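Local coordinates for protein pectate lyase (Paenibacillus sp. 0602, PDB 5GT5) that cleaves polygalacturonate by elimination and probably acts on partly methylated pectin too, probably in an endo mode, as a secreted, probably calcium-dependent family 1 polysaccharide lyase, at residues Ala5-Thr10 and Leu434-Asp439; Ile188-Phe193 and Asn420-Ala425. The protein carries 1 engineered substitution. All coordinates share one frame; numbering follows the deposited sequence.

Contact 1: Ala5-Thr10 and Leu434-Asp439; sequences ADYNLT and LSWSKD
L434 sets its CD1 methyl over one face of the Y7 ring. This is a CH-pi contact: CD1 of L434 lies 3.9 Å from the centroid of the Y7 ring, only 19° off the ring normal and displaced toward the CE2 side of the ring, with Y7 CE2 at 3.6 Å. The other branch reaches farther along the phenol, so that L434 CD2 comes to 3.7 Å from Y7 OH, a hydroxyl whose polar partner is R422.

The aromatic part of the contact is Y7 against W436. Their planes stand at 85°, but the approach is oblique, with 5.7 Å between the centroids of the Y7 ring and the six-membered ring of W436. The outer corner of the indole does the touching: W436 CZ3 and CH2 both lie 3.9 Å from Y7 CD2, with CB of Y7 a little beyond CH2. W436 holds CG between its backbone N and carbonyl carbon (chi1 50°), which turns the indole toward its neighbour L434, whose CD1 also lies over one indole face, 3.5 Å from its plane, and fills the angle between the two rings.

In this parallel beta-helix protein of polysaccharide lyase family 1, the contact joins the N-terminal 3-10 turn, ahead of the first strand, to the loop that follows helix 419-423. The aromatic cluster continues beyond it: W436 stacks on Y446 and meets W441 edge-to-face.

Besides polar bonds that reach outward, such as the salt bridges of K438 with E24 and E53, each segment holds a local one of its own. N8 N bonds to A5 O at 3.1 Å, closing the turn that carries Y7. Past the indole, S437 OG donates to D439 OD1 at 2.6 Å, and the carboxylate oxygen accepts on its syn lone pair.

Contact 2: Ile188-Phe193 and Asn420-Ala425; sequences ISWSTF and NARLTA
W190 pushes the far end of its indole against R422 and L423, bringing a coil of the right-handed parallel beta-helix up against the last helix, 419-423. W190 sits at the short break in strand 184-194, where the chain bends from one face of the beta-helix to the next.

CH2 of W190 lies over the centre of the R422 guanidinium, 3.6 Å from R422 CZ, the two planes inclined by 44°. The ring is thus tilted, with its corner meeting the flat cationic group. Next to it, L423 CD2 packs against W190 CZ3 at 3.6 Å. R422 leaves the helix with CG anti to the backbone N (chi1 177°) and then bends at chi2 (69°), which brings the guanidinium round to the tryptophan.

Both planar groups are fixed from outside. R422 NH1 bonds to N427 O and NH2 to Y7 OH, while W190 NE1 is held by D6 O and its ring stacks on H267. With R422 cut back to an alanine, W190 CH2 would probably face a gap, and N427 O and Y7 OH would lose this partner. L423 continues the packing onto H267, V269 and I291 of neighbouring strands.

Farther out, each backbone has its own brace. S191 OG donates to S189 O at 2.9 Å from above the carbonyl plane, spanning the bend on which W190 sits. At the helix end, N420 O receives T424 N at 3.1 Å and T424 OG1 at 2.8 Å, from opposite faces of its carbonyl plane.

Overall arrangement
Contacts 1 and 2 lie about 14 Å apart, centre to centre, on the same side of the chain's centre, and they touch directly. Y7 OH and R422 NH2 are 2.9 Å apart, a probable hydrogen bond; D6 O and W190 NE1, at 3.0 Å, probably form another. Between these bonds the rings pack edge-to-face, with Y7 CD1 at 3.7 Å from W190 CE2. Along the chain, 188-193 and 420-425 are nested inside the loop closed by 5-10 and 434-439, and the N-terminal turn here meets the coil carrying W190. The probable calcium ligands D152, D174 and D178 and the likely catalytic R276 lie elsewhere.

Contact 1: Ala5-Thr10 and Leu434-Asp439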
ATOM      1  N   ALA A   5     -13.113 -20.561  -7.530  1.00 17.52           N
ATOM      2  CA  ALA A   5     -12.875 -19.166  -7.838  1.00 17.50           C
ATOM      3  C   ALA A   5     -13.817 -18.244  -7.039  1.00 14.10           C
ATOM      4  O   ALA A   5     -13.536 -17.104  -6.924  1.00 13.91           O
ATOM      5  CB  ALA A   5     -13.021 -18.899  -9.288  1.00 22.55           C
ATOM      6  N   ASP A   6     -14.905 -18.808  -6.521  1.00 15.48           N
ATOM      7  CA  ASP A   6     -15.796 -18.081  -5.623  1.00 16.46           C
ATOM      8  C   ASP A   6     -15.020 -17.586  -4.402  1.00 15.95           C
ATOM      9  O   ASP A   6     -15.402 -16.664  -3.732  1.00 13.84           O
ATOM     10  CB  ASP A   6     -16.961 -18.949  -5.156  1.00 17.89           C
ATOM     11  CG  ASP A   6     -17.840 -19.372  -6.267  1.00 20.50           C
ATOM     12  OD1 ASP A   6     -17.788 -18.732  -7.266  1.00 29.33           O
ATOM     13  OD2 ASP A   6     -18.513 -20.339  -6.071  1.00 26.93           O
ATOM     14  N   TYR A   7     -13.923 -18.271  -4.145  1.00 10.21           N
ATOM     15  CA  TYR A   7     -13.074 -17.977  -2.995  1.00  9.11           C
ATOM     16  C   TYR A   7     -11.894 -17.042  -3.251  1.00  9.01           C
ATOM     17  O   TYR A   7     -11.126 -16.765  -2.340  1.00  9.84           O
ATOM     18  CB  TYR A   7     -12.567 -19.284  -2.365  1.00  8.57           C
ATOM     19  CG  TYR A   7     -13.692 -20.171  -1.943  1.00  8.68           C
ATOM     20  CD1 TYR A   7     -14.755 -19.673  -1.252  1.00  9.47           C
ATOM     21  CD2 TYR A   7     -13.698 -21.509  -2.260  1.00  9.61           C
ATOM     22  CE1 TYR A   7     -15.799 -20.478  -0.883  1.00 10.25           C
ATOM     23  CE2 TYR A   7     -14.707 -22.331  -1.859  1.00 10.56           C
ATOM     24  CZ  TYR A   7     -15.765 -21.828  -1.173  1.00 10.56           C
ATOM     25  OH  TYR A   7     -16.782 -22.612  -0.763  1.00 14.36           O
ATOM     26  N   ASN A   8     -11.799 -16.531  -4.460  1.00  8.94           N
ATOM     27  CA  ASN A   8     -10.734 -15.585  -4.788  1.00 11.79           C
ATOM     28  C   ASN A   8     -10.720 -14.366  -3.881  1.00  9.17           C
ATOM     29  O   ASN A   8     -11.776 -13.872  -3.475  1.00  9.24           O
ATOM     30  CB  ASN A   8     -10.858 -15.049  -6.222  1.00  9.05           C
ATOM     31  CG  ASN A   8     -10.480 -16.059  -7.266  1.00 14.98           C
ATOM     32  OD1 ASN A   8     -10.125 -17.200  -6.958  1.00 14.37           O
ATOM     33  ND2 ASN A   8     -10.662 -15.672  -8.520  1.00 15.11           N
ATOM     34  N   LEU A   9      -9.521 -13.867  -3.617  1.00  8.86           N
ATOM     35  CA  LEU A   9      -9.357 -12.543  -3.024  1.00  8.78           C
ATOM     36  C   LEU A   9      -9.915 -11.487  -3.978  1.00 10.09           C
ATOM     37  O   LEU A   9      -9.567 -11.468  -5.164  1.00 12.16           O
ATOM     38  CB  LEU A   9      -7.873 -12.286  -2.761  1.00  9.61           C
ATOM     39  CG  LEU A   9      -7.475 -10.846  -2.428  1.00 10.31           C
ATOM     40  CD1 LEU A   9      -8.132 -10.366  -1.121  1.00 11.20           C
ATOM     41  CD2 LEU A   9      -5.964 -10.803  -2.280  1.00 10.14           C
ATOM     42  N   THR A  10     -10.809 -10.642  -3.469  1.00  8.52           N
ATOM     43  CA  THR A  10     -11.324  -9.496  -4.226  1.00  7.89           C
ATOM     44  C   THR A  10     -11.272  -8.247  -3.355  1.00  7.61           C
ATOM     45  O   THR A  10     -10.948  -8.300  -2.162  1.00  9.51           O
ATOM     46  CB  THR A  10     -12.777  -9.705  -4.640  1.00  9.70           C
ATOM     47  OG1 THR A  10     -13.586  -9.678  -3.455  1.00 10.19           O
ATOM     48  CG2 THR A  10     -12.981 -11.048  -5.318  1.00 12.22           C
ATOM     49  N   LEU A 434     -14.345 -25.161   4.918  1.00 30.00           N
ATOM     50  CA  LEU A 434     -13.702 -25.643   3.725  1.00 30.00           C
ATOM     51  C   LEU A 434     -12.648 -26.593   4.082  1.00 30.00           C
ATOM     52  O   LEU A 434     -11.808 -26.287   4.847  1.00 30.00           O
ATOM     53  CB  LEU A 434     -12.996 -24.551   2.967  1.00 20.00           C
ATOM     54  CG  LEU A 434     -13.681 -23.871   1.901  1.00 20.00           C
ATOM     55  CD1 LEU A 434     -12.809 -22.870   1.200  1.00 20.00           C
ATOM     56  CD2 LEU A 434     -14.304 -24.821   0.948  1.00 20.00           C
ATOM     57  N   SER A 435     -12.703 -27.741   3.458  1.00 28.68           N
ATOM     58  CA  SER A 435     -11.770 -28.761   3.696  1.00 25.40           C
ATOM     59  C   SER A 435     -11.212 -28.966   2.324  1.00 28.00           C
ATOM     60  O   SER A 435     -11.884 -29.428   1.450  1.00 40.14           O
ATOM     61  CB  SER A 435     -12.468 -30.060   4.240  1.00 31.06           C
ATOM     62  OG  SER A 435     -13.095 -29.850   5.513  1.00 32.43           O
ATOM     63  N   TRP A 436     -10.035 -28.478   2.123  1.00 16.74           N
ATOM     64  CA  TRP A 436      -9.217 -28.706   0.943  1.00 13.09           C
ATOM     65  C   TRP A 436      -7.794 -28.815   1.446  1.00 14.59           C
ATOM     66  O   TRP A 436      -7.531 -28.570   2.631  1.00 14.53           O
ATOM     67  CB  TRP A 436      -9.366 -27.583  -0.096  1.00 13.00           C
ATOM     68  CG  TRP A 436      -9.223 -26.146   0.409  1.00 15.78           C
ATOM     69  CD1 TRP A 436      -8.727 -25.734   1.616  1.00 13.17           C
ATOM     70  CD2 TRP A 436      -9.578 -24.957  -0.306  1.00 11.13           C
ATOM     71  NE1 TRP A 436      -8.738 -24.364   1.682  1.00 12.25           N
ATOM     72  CE2 TRP A 436      -9.265 -23.859   0.516  1.00 11.10           C
ATOM     73  CE3 TRP A 436     -10.122 -24.712  -1.576  1.00 10.88           C
ATOM     74  CZ2 TRP A 436      -9.492 -22.542   0.121  1.00 10.32           C
ATOM     75  CZ3 TRP A 436     -10.333 -23.418  -1.973  1.00 12.64           C
ATOM     76  CH2 TRP A 436     -10.031 -22.343  -1.132  1.00 10.91           C
ATOM     77  N   SER A 437      -6.875 -29.190   0.571  1.00 14.12           N
ATOM     78  CA  SER A 437      -5.494 -29.354   1.010  1.00 12.51           C
ATOM     79  C   SER A 437      -4.985 -28.019   1.541  1.00 13.63           C
ATOM     80  O   SER A 437      -5.341 -26.954   1.014  1.00 13.35           O
ATOM     81  CB  SER A 437      -4.590 -29.915  -0.104  1.00 13.66           C
ATOM     82  OG  SER A 437      -4.612 -29.105  -1.254  1.00 17.42           O
ATOM     83  N   LYS A 438      -4.191 -28.064   2.608  1.00 15.66           N
ATOM     84  CA  LYS A 438      -3.937 -26.834   3.366  1.00 16.58           C
ATOM     85  C   LYS A 438      -3.155 -25.782   2.585  1.00 16.57           C
ATOM     86  O   LYS A 438      -3.214 -24.594   2.931  1.00 17.77           O
ATOM     87  CB  LYS A 438      -3.300 -27.128   4.727  1.00 14.25           C
ATOM     88  CG  LYS A 438      -1.892 -27.685   4.651  1.00 13.19           C
ATOM     89  CD  LYS A 438      -1.371 -27.960   6.032  1.00 18.63           C
ATOM     90  CE  LYS A 438       0.053 -28.505   5.991  1.00 22.02           C
ATOM     91  NZ  LYS A 438       0.528 -28.820   7.378  1.00 14.79           N
ATOM     92  N   ASP A 439      -2.461 -26.181   1.517  1.00 15.35           N
ATOM     93  CA  ASP A 439      -1.754 -25.202   0.680  1.00 11.95           C
ATOM     94  C   ASP A 439      -2.737 -24.187   0.067  1.00 13.74           C
ATOM     95  O   ASP A 439      -2.348 -23.075  -0.294  1.00 13.18           O
ATOM     96  CB  ASP A 439      -0.950 -25.899  -0.416  1.00 16.79           C
ATOM     97  CG  ASP A 439      -1.833 -26.674  -1.350  1.00 16.72           C
ATOM     98  OD1 ASP A 439      -2.516 -27.593  -0.856  1.00 20.87           O
ATOM     99  OD2 ASP A 439      -1.851 -26.371  -2.563  1.00 30.50           O
TER

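Contact 2: Ile188-Phe193 and Asn420-Ala425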
ATOM      1  N   ILE A 188     -12.628  -8.271   4.043  1.00  4.54           N
ATOM      2  CA  ILE A 188     -13.080  -9.331   4.923  1.00  4.06           C
ATOM      3  C   ILE A 188     -14.138 -10.167   4.212  1.00  5.67           C
ATOM      4  O   ILE A 188     -15.197  -9.644   3.832  1.00  5.94           O
ATOM      5  CB  ILE A 188     -13.651  -8.779   6.262  1.00  4.04           C
ATOM      6  CG1 ILE A 188     -12.678  -7.790   6.940  1.00  6.32           C
ATOM      7  CG2 ILE A 188     -14.011  -9.938   7.186  1.00  5.59           C
ATOM      8  CD1 ILE A 188     -13.161  -7.208   8.300  1.00  7.69           C
ATOM      9  N   SER A 189     -13.847 -11.465   4.004  1.00  6.64           N
ATOM     10  CA  SER A 189     -14.732 -12.279   3.170  1.00  5.35           C
ATOM     11  C   SER A 189     -14.971 -13.662   3.735  1.00  6.61           C
ATOM     12  O   SER A 189     -14.169 -14.183   4.529  1.00  6.27           O
ATOM     13  CB  SER A 189     -14.219 -12.383   1.730  1.00  7.73           C
ATOM     14  OG  SER A 189     -12.928 -12.985   1.681  1.00  7.34           O
ATOM     15  N   TRP A 190     -16.107 -14.243   3.351  1.00  5.91           N
ATOM     16  CA  TRP A 190     -16.421 -15.626   3.672  1.00  5.56           C
ATOM     17  C   TRP A 190     -16.332 -15.905   5.164  1.00  5.35           C
ATOM     18  O   TRP A 190     -15.889 -16.977   5.576  1.00  6.92           O
ATOM     19  CB  TRP A 190     -15.521 -16.603   2.855  1.00  6.12           C
ATOM     20  CG  TRP A 190     -15.943 -16.626   1.422  1.00  7.17           C
ATOM     21  CD1 TRP A 190     -15.333 -16.004   0.359  1.00  9.60           C
ATOM     22  CD2 TRP A 190     -17.115 -17.266   0.895  1.00  7.61           C
ATOM     23  NE1 TRP A 190     -16.061 -16.235  -0.798  1.00 10.06           N
ATOM     24  CE2 TRP A 190     -17.144 -17.017  -0.490  1.00  9.11           C
ATOM     25  CE3 TRP A 190     -18.106 -18.068   1.455  1.00 10.12           C
ATOM     26  CZ2 TRP A 190     -18.163 -17.498  -1.311  1.00 11.93           C
ATOM     27  CZ3 TRP A 190     -19.117 -18.557   0.624  1.00  9.40           C
ATOM     28  CH2 TRP A 190     -19.134 -18.264  -0.733  1.00  8.56           C
ATOM     29  N   SER A 191     -16.756 -14.944   5.974  1.00  6.39           N
ATOM     30  CA  SER A 191     -16.598 -15.023   7.433  1.00  5.61           C
ATOM     31  C   SER A 191     -17.917 -14.954   8.168  1.00  4.91           C
ATOM     32  O   SER A 191     -18.879 -14.363   7.673  1.00  7.13           O
ATOM     33  CB  SER A 191     -15.616 -13.954   7.948  1.00  6.27           C
ATOM     34  OG  SER A 191     -14.309 -14.202   7.403  1.00  5.07           O
ATOM     35  N   THR A 192     -17.937 -15.573   9.338  1.00  6.84           N
ATOM     36  CA  THR A 192     -19.126 -15.589  10.194  1.00  5.51           C
ATOM     37  C   THR A 192     -18.870 -14.768  11.441  1.00  5.97           C
ATOM     38  O   THR A 192     -17.805 -14.900  12.067  1.00  7.76           O
ATOM     39  CB  THR A 192     -19.435 -17.034  10.601  1.00  6.13           C
ATOM     40  OG1 THR A 192     -19.840 -17.753   9.419  1.00 10.45           O
ATOM     41  CG2 THR A 192     -20.559 -17.060  11.644  1.00  9.30           C
ATOM     42  N   PHE A 193     -19.837 -13.905  11.783  1.00  5.69           N
ATOM     43  CA  PHE A 193     -19.830 -13.108  12.993  1.00  6.22           C
ATOM     44  C   PHE A 193     -21.128 -13.455  13.685  1.00  7.11           C
ATOM     45  O   PHE A 193     -22.190 -13.256  13.100  1.00  7.86           O
ATOM     46  CB  PHE A 193     -19.753 -11.613  12.614  1.00  5.71           C
ATOM     47  CG  PHE A 193     -18.577 -11.273  11.723  1.00  5.52           C
ATOM     48  CD1 PHE A 193     -18.647 -11.466  10.331  1.00  5.18           C
ATOM     49  CD2 PHE A 193     -17.398 -10.774  12.281  1.00  6.41           C
ATOM     50  CE1 PHE A 193     -17.561 -11.145   9.517  1.00  5.91           C
ATOM     51  CE2 PHE A 193     -16.299 -10.479  11.482  1.00  7.05           C
ATOM     52  CZ  PHE A 193     -16.357 -10.675  10.112  1.00  6.43           C
ATOM     53  N   ASN A 420     -28.602 -16.638   1.454  1.00 10.27           N
ATOM     54  CA  ASN A 420     -28.667 -17.281   2.757  1.00 12.37           C
ATOM     55  C   ASN A 420     -28.354 -18.756   2.691  1.00 13.25           C
ATOM     56  O   ASN A 420     -27.595 -19.279   3.527  1.00 14.00           O
ATOM     57  CB  ASN A 420     -30.030 -17.086   3.418  1.00 18.21           C
ATOM     58  CG  ASN A 420     -29.979 -17.359   4.902  1.00 20.08           C
ATOM     59  OD1 ASN A 420     -29.597 -16.486   5.682  1.00 20.00           O
ATOM     60  ND2 ASN A 420     -30.354 -18.573   5.307  1.00 19.35           N
ATOM     61  N   ALA A 421     -28.905 -19.433   1.686  1.00 11.61           N
ATOM     62  CA  ALA A 421     -28.622 -20.853   1.502  1.00 13.97           C
ATOM     63  C   ALA A 421     -27.136 -21.087   1.239  1.00 14.15           C
ATOM     64  O   ALA A 421     -26.532 -22.010   1.805  1.00 14.27           O
ATOM     65  CB  ALA A 421     -29.453 -21.418   0.357  1.00 15.13           C
ATOM     66  N   ARG A 422     -26.531 -20.246   0.402  1.00 10.40           N
ATOM     67  CA  ARG A 422     -25.104 -20.402   0.070  1.00 13.46           C
ATOM     68  C   ARG A 422     -24.194 -20.190   1.271  1.00 12.85           C
ATOM     69  O   ARG A 422     -23.268 -20.977   1.497  1.00 14.63           O
ATOM     70  CB  ARG A 422     -24.702 -19.456  -1.069  1.00 15.12           C
ATOM     71  CG  ARG A 422     -23.186 -19.525  -1.427  1.00 15.12           C
ATOM     72  CD  ARG A 422     -22.866 -20.874  -2.077  1.00 17.13           C
ATOM     73  NE  ARG A 422     -21.440 -21.082  -2.345  1.00 15.44           N
ATOM     74  CZ  ARG A 422     -20.569 -21.519  -1.455  1.00 13.51           C
ATOM     75  NH1 ARG A 422     -20.948 -21.796  -0.220  1.00 13.96           N
ATOM     76  NH2 ARG A 422     -19.291 -21.681  -1.828  1.00 16.09           N
ATOM     77  N   LEU A 423     -24.438 -19.134   2.032  1.00 10.97           N
ATOM     78  CA  LEU A 423     -23.529 -18.796   3.117  1.00  8.29           C
ATOM     79  C   LEU A 423     -23.694 -19.632   4.366  1.00 10.80           C
ATOM     80  O   LEU A 423     -22.761 -19.719   5.156  1.00 10.92           O
ATOM     81  CB  LEU A 423     -23.670 -17.319   3.482  1.00 10.36           C
ATOM     82  CG  LEU A 423     -23.327 -16.305   2.384  1.00  7.82           C
ATOM     83  CD1 LEU A 423     -23.265 -14.937   3.015  1.00  9.77           C
ATOM     84  CD2 LEU A 423     -22.014 -16.619   1.620  1.00  9.81           C
ATOM     85  N   THR A 424     -24.867 -20.252   4.552  1.00  9.67           N
ATOM     86  CA  THR A 424     -25.093 -21.087   5.739  1.00 12.06           C
ATOM     87  C   THR A 424     -24.930 -22.578   5.432  1.00 12.73           C
ATOM     88  O   THR A 424     -25.159 -23.417   6.296  1.00 15.64           O
ATOM     89  CB  THR A 424     -26.483 -20.837   6.375  1.00 14.06           C
ATOM     90  OG1 THR A 424     -27.515 -21.254   5.461  1.00 15.27           O
ATOM     91  CG2 THR A 424     -26.661 -19.374   6.722  1.00 14.37           C
ATOM     92  N   ALA A 425     -24.520 -22.897   4.206  1.00 12.75           N
ATOM     93  CA  ALA A 425     -24.281 -24.298   3.819  1.00 13.07           C
ATOM     94  C   ALA A 425     -23.057 -24.889   4.503  1.00 18.78           C
ATOM     95  O   ALA A 425     -22.256 -24.175   5.120  1.00 14.73           O
ATOM     96  CB  ALA A 425     -24.136 -24.419   2.314  1.00 13.76           C
TER